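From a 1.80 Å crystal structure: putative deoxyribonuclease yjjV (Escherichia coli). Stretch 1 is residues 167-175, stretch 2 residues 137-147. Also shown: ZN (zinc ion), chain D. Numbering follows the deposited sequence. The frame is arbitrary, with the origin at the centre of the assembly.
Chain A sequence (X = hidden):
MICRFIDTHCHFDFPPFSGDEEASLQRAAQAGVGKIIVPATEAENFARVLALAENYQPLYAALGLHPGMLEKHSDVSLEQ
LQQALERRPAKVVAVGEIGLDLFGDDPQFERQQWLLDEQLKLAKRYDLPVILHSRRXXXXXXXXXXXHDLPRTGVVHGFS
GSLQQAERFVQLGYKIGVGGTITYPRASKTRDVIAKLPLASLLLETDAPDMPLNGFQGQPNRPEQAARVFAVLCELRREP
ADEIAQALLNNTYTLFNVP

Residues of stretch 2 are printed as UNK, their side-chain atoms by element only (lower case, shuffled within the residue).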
ATOM      1  N   GLU A 167       2.946  -8.728  14.198  1.00 11.91           N
ATOM      2  CA  GLU A 167       3.753  -9.948  14.180  1.00 12.29           C
ATOM      3  C   GLU A 167       3.017 -11.096  13.503  1.00 13.53           C
ATOM      4  O   GLU A 167       3.627 -11.874  12.783  1.00 14.56           O
ATOM      5  CB  GLU A 167       4.169 -10.353  15.598  1.00 10.76           C
ATOM      6  CG  GLU A 167       5.013  -9.296  16.301  1.00 19.61           C
ATOM      7  CD  GLU A 167       5.537  -9.778  17.652  1.00 24.67           C
ATOM      8  OE1 GLU A 167       4.798 -10.499  18.355  1.00 27.71           O
ATOM      9  OE2 GLU A 167       6.680  -9.422  18.006  1.00 25.62           O
ATOM     10  N   ARG A 168       1.703 -11.189  13.699  1.00 11.53           N
ATOM     11  CA  ARG A 168       0.951 -12.253  13.033  1.00 13.45           C
ATOM     12  C   ARG A 168       1.025 -12.094  11.516  1.00 13.15           C
ATOM     13  O   ARG A 168       1.129 -13.071  10.795  1.00 11.73           O
ATOM     14  CB  ARG A 168      -0.510 -12.258  13.467  1.00 12.01           C
ATOM     15  CG  ARG A 168      -1.326 -13.420  12.884  1.00 15.36           C
ATOM     16  CD  ARG A 168      -2.739 -13.328  13.442  1.00 23.62           C
ATOM     17  NE  ARG A 168      -3.650 -14.364  12.978  1.00 24.68           N
ATOM     18  CZ  ARG A 168      -4.946 -14.385  13.277  1.00 27.85           C
ATOM     19  NH1 ARG A 168      -5.466 -13.434  14.043  1.00 26.30           N
ATOM     20  NH2 ARG A 168      -5.731 -15.339  12.792  1.00 28.57           N
ATOM     21  N   PHE A 169       0.959 -10.858  11.027  1.00 11.03           N
ATOM     22  CA  PHE A 169       1.051 -10.648   9.579  1.00  9.75           C
ATOM     23  C   PHE A 169       2.466 -11.015   9.099  1.00 11.46           C
ATOM     24  O   PHE A 169       2.646 -11.665   8.069  1.00 12.41           O
ATOM     25  CB  PHE A 169       0.791  -9.179   9.235  1.00 10.16           C
ATOM     26  CG  PHE A 169      -0.668  -8.780   9.274  1.00 11.60           C
ATOM     27  CD1 PHE A 169      -1.652  -9.589   8.687  1.00 10.71           C
ATOM     28  CD2 PHE A 169      -1.060  -7.578   9.873  1.00 12.57           C
ATOM     29  CE1 PHE A 169      -2.979  -9.203   8.700  1.00 11.68           C
ATOM     30  CE2 PHE A 169      -2.399  -7.187   9.886  1.00  8.49           C
ATOM     31  CZ  PHE A 169      -3.363  -7.999   9.297  1.00 13.26           C
ATOM     32  N   VAL A 170       3.468 -10.598   9.860  1.00 10.48           N
ATOM     33  CA  VAL A 170       4.861 -10.864   9.493  1.00 11.73           C
ATOM     34  C   VAL A 170       5.121 -12.379   9.481  1.00 15.35           C
ATOM     35  O   VAL A 170       5.818 -12.899   8.592  1.00 11.77           O
ATOM     36  CB  VAL A 170       5.818 -10.159  10.498  1.00 12.33           C
ATOM     37  CG1 VAL A 170       7.277 -10.548  10.240  1.00 10.62           C
ATOM     38  CG2 VAL A 170       5.675  -8.648  10.346  1.00 13.79           C
ATOM     39  N   GLN A 171       4.540 -13.080  10.455  1.00 14.19           N
ATOM     40  CA  GLN A 171       4.721 -14.527  10.542  1.00 17.99           C
ATOM     41  C   GLN A 171       4.003 -15.251   9.395  1.00 17.25           C
ATOM     42  O   GLN A 171       4.365 -16.379   9.051  1.00 15.58           O
ATOM     43  CB  GLN A 171       4.309 -15.016  11.948  1.00 20.92           C
ATOM     44  CG  GLN A 171       5.299 -14.432  12.996  1.00 22.48           C
ATOM     45  CD  GLN A 171       4.862 -14.538  14.469  1.00 29.41           C
ATOM     46  OE1 GLN A 171       3.695 -14.816  14.791  1.00 33.01           O
ATOM     47  NE2 GLN A 171       5.813 -14.276  15.377  1.00 29.71           N
ATOM     48  N   LEU A 172       3.026 -14.589   8.777  1.00 12.42           N
ATOM     49  CA  LEU A 172       2.344 -15.171   7.614  1.00 14.48           C
ATOM     50  C   LEU A 172       3.117 -14.798   6.330  1.00 13.26           C
ATOM     51  O   LEU A 172       2.712 -15.165   5.221  1.00 14.98           O
ATOM     52  CB  LEU A 172       0.887 -14.672   7.526  1.00 11.53           C
ATOM     53  CG  LEU A 172       0.036 -15.308   8.623  1.00 15.12           C
ATOM     54  CD1 LEU A 172      -1.386 -14.681   8.622  1.00 14.65           C
ATOM     55  CD2 LEU A 172      -0.025 -16.806   8.358  1.00 14.32           C
ATOM     56  N   GLY A 173       4.209 -14.045   6.493  1.00 13.10           N
ATOM     57  CA  GLY A 173       5.049 -13.648   5.371  1.00 11.47           C
ATOM     58  C   GLY A 173       4.713 -12.313   4.738  1.00 12.87           C
ATOM     59  O   GLY A 173       5.245 -11.963   3.685  1.00 11.62           O
ATOM     60  N   TYR A 174       3.829 -11.565   5.380  1.00  9.54           N
ATOM     61  CA  TYR A 174       3.416 -10.256   4.851  1.00 10.47           C
ATOM     62  C   TYR A 174       4.296  -9.131   5.359  1.00 11.42           C
ATOM     63  O   TYR A 174       4.926  -9.249   6.432  1.00 10.69           O
ATOM     64  CB  TYR A 174       1.955  -9.977   5.232  1.00  8.22           C
ATOM     65  CG  TYR A 174       1.020 -10.833   4.408  1.00  9.79           C
ATOM     66  CD1 TYR A 174       0.459 -10.340   3.221  1.00  9.14           C
ATOM     67  CD2 TYR A 174       0.832 -12.176   4.725  1.00  9.92           C
ATOM     68  CE1 TYR A 174      -0.256 -11.179   2.367  1.00 10.83           C
ATOM     69  CE2 TYR A 174       0.135 -13.020   3.890  1.00  8.56           C
ATOM     70  CZ  TYR A 174      -0.402 -12.512   2.706  1.00  9.72           C
ATOM     71  OH  TYR A 174      -1.057 -13.353   1.856  1.00 13.98           O
ATOM     72  N   LYS A 175       4.365  -8.062   4.567  1.00  8.67           N
ATOM     73  CA  LYS A 175       5.131  -6.895   4.974  1.00 11.63           C
ATOM     74  C   LYS A 175       4.183  -5.920   5.644  1.00  9.78           C
ATOM     75  O   LYS A 175       2.959  -6.081   5.575  1.00 13.40           O
ATOM     76  CB  LYS A 175       5.785  -6.239   3.784  1.00 11.24           C
ATOM     77  CG  LYS A 175       7.224  -6.637   3.581  1.00 22.86           C
ATOM     78  CD  LYS A 175       7.390  -8.028   3.127  1.00 24.89           C
ATOM     79  CE  LYS A 175       8.764  -8.195   2.424  1.00 25.35           C
ATOM     80  NZ  LYS A 175       9.753  -8.989   3.231  1.00 26.44           N
ATOM     81  N   UNK A 137      -9.865  -4.451  11.205  1.00 16.00           N
ATOM     82  CA  UNK A 137     -10.139  -5.792  10.676  1.00 13.94           C
ATOM     83  C   UNK A 137      -8.871  -6.651  10.646  1.00 13.47           C
ATOM     84  O   UNK A 137      -8.810  -7.650   9.915  1.00 12.65           O
ATOM     85  c   UNK A 137     -10.649  -5.669   9.211  1.00 13.52           C
ATOM     86  c   UNK A 137     -12.007  -4.981   9.178  1.00 12.55           C
ATOM     87  o   UNK A 137      -9.733  -4.855   8.467  1.00 11.87           O
ATOM     88  N   UNK A 138      -7.863  -6.303  11.444  1.00 13.16           N
ATOM     89  CA  UNK A 138      -6.608  -7.088  11.362  1.00 11.29           C
ATOM     90  C   UNK A 138      -6.722  -8.587  11.651  1.00 13.35           C
ATOM     91  O   UNK A 138      -6.121  -9.406  10.945  1.00 11.90           O
ATOM     92  n   UNK A 138      -4.669  -3.251  10.758  1.00 19.23           N
ATOM     93  n   UNK A 138      -4.605  -4.170  12.696  1.00 16.67           N
ATOM     94  c   UNK A 138      -5.120  -4.542  10.603  1.00 12.04           C
ATOM     95  c   UNK A 138      -5.089  -5.125  11.825  1.00 13.90           C
ATOM     96  c   UNK A 138      -4.363  -3.052  12.029  1.00 13.85           C
ATOM     97  c   UNK A 138      -5.543  -6.480  12.274  1.00 12.19           C
ATOM     98  N   UNK A 139      -7.468  -8.944  12.694  1.00 13.34           N
ATOM     99  CA  UNK A 139      -7.631 -10.338  13.068  1.00 13.87           C
ATOM    100  C   UNK A 139      -8.333 -11.129  11.958  1.00 14.34           C
ATOM    101  O   UNK A 139      -7.879 -12.193  11.569  1.00 14.87           O
ATOM    102  c   UNK A 139      -7.706  -9.795  15.557  1.00 20.92           C
ATOM    103  o   UNK A 139      -8.368  -9.588  16.591  1.00 25.53           O
ATOM    104  c   UNK A 139      -8.429 -10.439  14.376  1.00 16.39           C
ATOM    105  o   UNK A 139      -6.491  -9.486  15.475  1.00 20.05           O
ATOM    106  N   UNK A 140      -9.430 -10.593  11.444  1.00 14.27           N
ATOM    107  CA  UNK A 140     -10.175 -11.254  10.378  1.00 17.15           C
ATOM    108  C   UNK A 140      -9.344 -11.352   9.117  1.00 15.62           C
ATOM    109  O   UNK A 140      -9.315 -12.398   8.475  1.00 12.99           O
ATOM    110  c   UNK A 140     -14.286 -12.639  11.646  1.00 31.95           C
ATOM    111  c   UNK A 140     -12.602 -10.835  11.062  1.00 24.95           C
ATOM    112  c   UNK A 140     -11.473 -10.494  10.090  1.00 17.76           C
ATOM    113  n   UNK A 140     -14.570 -14.110  11.584  1.00 32.16           N
ATOM    114  c   UNK A 140     -13.024 -12.301  10.876  1.00 27.12           C
ATOM    115  N   UNK A 141      -8.639 -10.273   8.774  1.00 12.67           N
ATOM    116  CA  UNK A 141      -7.821 -10.287   7.563  1.00 12.63           C
ATOM    117  C   UNK A 141      -6.761 -11.367   7.710  1.00 12.28           C
ATOM    118  O   UNK A 141      -6.545 -12.146   6.796  1.00 10.25           O
ATOM    119  c   UNK A 141      -6.196  -8.918   6.136  1.00 14.61           C
ATOM    120  c   UNK A 141      -6.968  -9.299   4.869  1.00 10.00           C
ATOM    121  c   UNK A 141      -7.162  -8.917   7.330  1.00 12.52           C
ATOM    122  c   UNK A 141      -5.547  -7.542   5.976  1.00 13.27           C
ATOM    123  N   UNK A 142      -6.121 -11.428   8.875  1.00 12.12           N
ATOM    124  CA  UNK A 142      -5.100 -12.461   9.107  1.00 13.41           C
ATOM    125  C   UNK A 142      -5.690 -13.878   8.975  1.00 15.98           C
ATOM    126  O   UNK A 142      -5.023 -14.803   8.481  1.00 12.44           O
ATOM    127  c   UNK A 142      -4.476 -12.296  10.495  1.00 13.98           C
ATOM    128  N   UNK A 143      -6.924 -14.058   9.436  1.00 13.19           N
ATOM    129  CA  UNK A 143      -7.564 -15.361   9.343  1.00 16.78           C
ATOM    130  C   UNK A 143      -7.668 -15.807   7.870  1.00 14.25           C
ATOM    131  O   UNK A 143      -7.354 -16.953   7.545  1.00 13.11           O
ATOM    132  c   UNK A 143      -8.958 -15.306   9.976  1.00 17.74           C
ATOM    133  c   UNK A 143      -9.743 -16.602   9.877  1.00 23.31           C
ATOM    134  s   UNK A 143     -11.535 -16.261  10.180  1.00 29.55           S
ATOM    135  c   UNK A 143     -11.948 -15.313   8.644  1.00 27.84           C
ATOM    136  N   UNK A 144      -8.084 -14.890   6.990  1.00 12.64           N
ATOM    137  CA  UNK A 144      -8.201 -15.179   5.552  1.00 13.30           C
ATOM    138  C   UNK A 144      -6.806 -15.386   4.937  1.00 13.80           C
ATOM    139  O   UNK A 144      -6.610 -16.318   4.164  1.00 12.19           O
ATOM    140  c   UNK A 144     -12.519 -14.536   5.114  1.00 16.52           C
ATOM    141  n   UNK A 144     -12.409 -13.445   5.850  1.00 15.32           N
ATOM    142  n   UNK A 144     -11.321 -14.839   4.642  1.00 15.23           N
ATOM    143  c   UNK A 144      -8.922 -14.026   4.790  1.00 12.49           C
ATOM    144  c   UNK A 144     -11.095 -13.034   5.841  1.00 13.37           C
ATOM    145  c   UNK A 144     -10.399 -13.918   5.087  1.00 15.33           C
ATOM    146  N   UNK A 145      -5.833 -14.528   5.269  1.00 12.53           N
ATOM    147  CA  UNK A 145      -4.492 -14.721   4.674  1.00 12.98           C
ATOM    148  C   UNK A 145      -3.914 -16.086   5.045  1.00 14.13           C
ATOM    149  O   UNK A 145      -3.297 -16.771   4.208  1.00 14.16           O
ATOM    150  c   UNK A 145      -4.180 -12.019   3.289  1.00 13.52           C
ATOM    151  c   UNK A 145      -3.048 -11.165   5.358  1.00 11.82           C
ATOM    152  c   UNK A 145      -4.026 -12.201   4.785  1.00 13.54           C
ATOM    153  c   UNK A 145      -3.525 -13.628   5.115  1.00 11.43           C
ATOM    154  N   UNK A 146      -4.059 -16.462   6.311  1.00 11.30           N
ATOM    155  CA  UNK A 146      -3.546 -17.755   6.717  1.00 16.64           C
ATOM    156  C   UNK A 146      -4.217 -18.868   5.893  1.00 15.43           C
ATOM    157  O   UNK A 146      -3.546 -19.736   5.352  1.00 13.89           O
ATOM    158  c   UNK A 146      -3.160 -19.315   8.708  1.00 19.99           C
ATOM    159  c   UNK A 146      -3.778 -17.981   8.205  1.00 15.91           C
ATOM    160  c   UNK A 146      -3.142 -20.995  10.614  1.00 31.88           C
ATOM    161  c   UNK A 146      -3.716 -19.677  10.072  1.00 30.11           C
ATOM    162  n   UNK A 146      -1.760 -20.799  11.147  1.00 38.76           N
ATOM    163  N   UNK A 147      -5.535 -18.821   5.766  1.00 13.99           N
ATOM    164  CA  UNK A 147      -6.253 -19.842   5.014  1.00 15.41           C
ATOM    165  C   UNK A 147      -5.931 -19.956   3.543  1.00 16.44           C
ATOM    166  O   UNK A 147      -5.767 -21.061   3.018  1.00 17.56           O
ATOM    167  c   UNK A 147      -9.737 -19.792   6.622  1.00 24.81           C
ATOM    168  c   UNK A 147      -8.257 -19.897   6.518  1.00 21.02           C
ATOM    169  c   UNK A 147      -7.764 -19.611   5.136  1.00 16.38           C
ATOM    170  n   UNK A 147     -10.154 -20.261   7.942  1.00 27.32           N
ATOM    171  n   UNK A 147     -11.580 -20.348   9.740  1.00 32.63           N
ATOM    172  n   UNK A 147     -12.082 -19.038   7.916  1.00 27.39           N
ATOM    173  c   UNK A 147     -11.276 -19.885   8.532  1.00 31.56           C
TER
HETATM  174 ZN    ZN D 403     -11.240 -16.312   3.062  1.00 14.43          ZN
HETATM  175  O   HOH W   1      -4.476 -10.840  14.523  1.00 19.04           O
HETATM  176  O   HOH W   2      -7.977 -14.336  13.763  1.00 35.10           O
HETATM  177  O   HOH W   3      -1.378 -15.859   2.648  1.00 11.53           O

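Position 137 has three side-chain atoms: a carbon bonded to one oxygen and one carbon. They come no closer than 7.2 Å to stretch 1. Branching at the first carbon, with one oxygen, identifies Thr 137.

At 138 one carbon leads into a five-membered ring of three carbons and two nitrogens. A ring carbon lies 3.9 Å from Phe 169 CE2, and the ring receives the edge of Phe 169 on its face, offset, with centroids 5.6 Å apart and planes at 83°. This imidazole is His 138, the ring carbon its CD2.

Position 139 carries two carbons, the second holding two oxygens. One oxygen stays 4.3 Å from Arg 168 NH1, beyond salt-bridge range, and the CA-to-CB bond points away from stretch 1. A carboxylate one methylene from the backbone means Asp 139. Water 1 bridges the gap, lying 2.6 Å from Asp 139 OD1 and accepting from Arg 168 NH1 (2.8 Å).

Four carbons in a row ending in nitrogen, without contact and with the CA-to-CB bond pointing away, mark 140 as Lys 140.

Position 141 has four carbons forked at the second, one terminal carbon 4.0 Å from Phe 169 CZ. The residue is Leu 141, that carbon its CD2.

A single carbon at 142, the CB, points toward stretch 1, lying 3.3 Å from Arg 168 NE, over one face of the guanidinium, and 3.9 Å from Phe 169 CE1. It defines Ala 142. The small side chain fits where the backbones come close: the CA atoms of Phe 169 and Ala 142 are 6.4 Å apart.

The chain at 143 is unbranched: two carbons, sulfur and a carbon. Its CA-to-CB bond points away, and its CB is 4.3 Å from Arg 168 NH2. This thioether is Met 143.

Position 144 repeats the carbon-plus-imidazole pattern, its CA-to-CB bond pointing away from stretch 1: His 144. Its ND1 binds the zinc ion at 2.2 Å.

Four carbons forked at the second recur at 145. One terminal carbon lies 3.8 Å from the centroid of the Tyr 174 ring, only 5° off the normal, a CH-pi contact, and 3.9 Å from Phe 169 CE1. This is Leu 145, the carbon its CD1.

At 146, four carbons end in nitrogen; CB packs 3.9 Å from Leu 172 CD2, while the end leads away. This is Lys 146.

Position 147 has three carbons, a nitrogen, then a carbon bearing two more nitrogens: the guanidinium of Arg 147, out of reach.

The helices run nearly parallel, at 12°, with axes 10.3 Å apart at closest approach. Phe 169 is the knob, held among His 138, Leu 141, Ala 142 and Leu 145, while Leu 172 and Tyr 174 extend the apolar packing. No direct hydrogen bond crosses the interface; the polar links found run through water: water 2 accepts from Arg 168 NH2 (2.6 Å) and donates to Asp 139 O (3.1 Å), and water 3 donates to Leu 145 O (2.6 Å) and bonds Tyr 174 OH (2.6 Å).

Stretch 2, residues 137-147: THDKLAMHLKR
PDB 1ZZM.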